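Local structure of isomaltose glucohydrolase (5Z3E) at residues A[323-328]-A[385-390]. The protein hydrolyses the alpha-1,6-glucosidic linkage of isomaltose from its non-reducing end, releasing beta-D-glucose and D-glucose during intracellular breakdown of a cyclic tetrasaccharide. The protein carries 1 engineered substitution. Numbering follows the deposited sequence.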
# COMPACT_ATOMS: atom_id res chain seq x y z
N LEU A 323 -6.77 -4.66 8.04
CA LEU A 323 -7.60 -4.51 9.22
C LEU A 323 -7.07 -5.40 10.35
O LEU A 323 -6.96 -4.95 11.50
CB LEU A 323 -9.08 -4.79 8.92
CG LEU A 323 -10.02 -4.57 10.09
CD1 LEU A 323 -9.94 -3.16 10.68
CD2 LEU A 323 -11.46 -4.87 9.66
N GLY A 324 -6.71 -6.64 10.03
CA GLY A 324 -6.16 -7.51 11.04
C GLY A 324 -4.89 -6.95 11.69
O GLY A 324 -4.71 -7.06 12.91
N TRP A 325 -4.01 -6.38 10.87
CA TRP A 325 -2.77 -5.77 11.36
C TRP A 325 -3.10 -4.66 12.35
O TRP A 325 -2.52 -4.54 13.41
CB TRP A 325 -2.02 -5.26 10.14
CG TRP A 325 -0.68 -4.62 10.34
CD1 TRP A 325 0.09 -4.51 11.47
CD2 TRP A 325 0.07 -4.02 9.29
NE1 TRP A 325 1.27 -3.88 11.16
CE2 TRP A 325 1.28 -3.57 9.83
CE3 TRP A 325 -0.17 -3.82 7.93
CZ2 TRP A 325 2.26 -2.92 9.05
CZ3 TRP A 325 0.78 -3.20 7.17
CH2 TRP A 325 1.98 -2.76 7.72
N ASN A 326 -4.08 -3.83 11.97
CA ASN A 326 -4.53 -2.74 12.81
C ASN A 326 -5.18 -3.23 14.12
O ASN A 326 -4.96 -2.62 15.17
CB ASN A 326 -5.42 -1.81 12.02
CG ASN A 326 -4.58 -0.78 11.33
OD1 ASN A 326 -4.25 0.24 11.95
ND2 ASN A 326 -4.13 -1.07 10.11
N LEU A 327 -5.93 -4.32 14.05
CA LEU A 327 -6.51 -4.89 15.26
C LEU A 327 -5.41 -5.42 16.17
O LEU A 327 -5.44 -5.17 17.38
CB LEU A 327 -7.50 -5.98 14.88
CG LEU A 327 -8.79 -5.46 14.24
CD1 LEU A 327 -9.57 -6.59 13.58
CD2 LEU A 327 -9.66 -4.73 15.25
N ALA A 328 -4.42 -6.11 15.60
CA ALA A 328 -3.32 -6.62 16.41
C ALA A 328 -2.60 -5.48 17.13
O ALA A 328 -2.32 -5.55 18.32
CB ALA A 328 -2.35 -7.40 15.56
N HIS A 385 -0.08 -11.84 -0.75
CA HIS A 385 0.93 -12.59 -0.04
C HIS A 385 1.80 -11.74 0.87
O HIS A 385 2.14 -12.14 1.98
CB HIS A 385 1.77 -13.41 -1.03
CG HIS A 385 1.00 -14.54 -1.64
ND1 HIS A 385 0.80 -15.73 -0.95
CD2 HIS A 385 0.33 -14.68 -2.81
CE1 HIS A 385 0.06 -16.52 -1.68
NE2 HIS A 385 -0.25 -15.92 -2.82
N GLY A 386 2.17 -10.54 0.39
CA GLY A 386 2.94 -9.65 1.24
C GLY A 386 2.20 -9.27 2.50
O GLY A 386 2.77 -9.26 3.59
N MET A 387 0.92 -8.94 2.35
CA MET A 387 0.12 -8.57 3.50
C MET A 387 -0.11 -9.74 4.45
O MET A 387 -0.14 -9.56 5.67
CB MET A 387 -1.24 -8.00 3.09
CG MET A 387 -1.21 -6.76 2.32
SD MET A 387 -0.37 -5.35 3.18
CE MET A 387 -1.51 -5.02 4.45
N TYR A 388 -0.28 -10.94 3.90
CA TYR A 388 -0.37 -12.13 4.74
C TYR A 388 0.88 -12.27 5.61
O TYR A 388 0.80 -12.51 6.83
CB TYR A 388 -0.56 -13.39 3.88
CG TYR A 388 -0.59 -14.63 4.74
CD1 TYR A 388 -1.75 -15.00 5.38
CD2 TYR A 388 0.56 -15.38 4.94
CE1 TYR A 388 -1.76 -16.10 6.22
CE2 TYR A 388 0.57 -16.45 5.78
CZ TYR A 388 -0.58 -16.85 6.39
OH TYR A 388 -0.61 -17.93 7.26
N LEU A 389 2.05 -12.10 4.99
CA LEU A 389 3.30 -12.18 5.74
C LEU A 389 3.37 -11.14 6.84
O LEU A 389 3.84 -11.44 7.95
CB LEU A 389 4.50 -12.06 4.81
CG LEU A 389 4.74 -13.27 3.90
CD1 LEU A 389 5.89 -12.97 2.97
CD2 LEU A 389 5.04 -14.53 4.74
N ILE A 390 2.94 -9.91 6.57
CA ILE A 390 2.96 -8.87 7.59
C ILE A 390 2.07 -9.27 8.76
O ILE A 390 2.49 -9.17 9.91
CB ILE A 390 2.56 -7.50 7.01
CG1 ILE A 390 3.57 -7.03 5.97
CG2 ILE A 390 2.42 -6.49 8.14
CD1 ILE A 390 3.15 -5.81 5.18
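W325 and I390 meet in a CH-pi contact that carries most of this buried helix-helix interface. The branch methyl CG2 of I390 sits over one face of the indole, 3.4 Å from the centroid of the six-membered ring and only 6° off its normal. It therefore touches that ring's carbons almost evenly, with W325 CE2 3.6 Å from I390 CG2. The CA–CB bond of W325 points toward the other helix, and with CG anti to the backbone N (chi1 -178°) one indole face lies against I390 CG2. A beta-branched residue suits the facing position: CG2 branches from CB, close to the backbone, and can lie over the ring centre, while I390 CD1 lies above the same face beyond the outer atoms, 4.0 Å from W325 CZ3.

The remaining contact is apolar, at the ring's edge. M387 bends at chi2 and chi3, bringing its methyl CE to 3.9 Å from W325 CE3, near the indole plane; a flexible thioether fits such a margin. Tryptophan suits its place because its broad ring offers I390 a face and M387 an edge. An alanine in place of W325 would remove the indole, and I390 CG2 and M387 CE would probably be left facing a gap.

Helices 317-329 and 382-394 are thus joined within the helical barrel of this family 15 enzyme. Helix 74-87 adjoins both, R86 touching W325, F79 M387 and E82 I390.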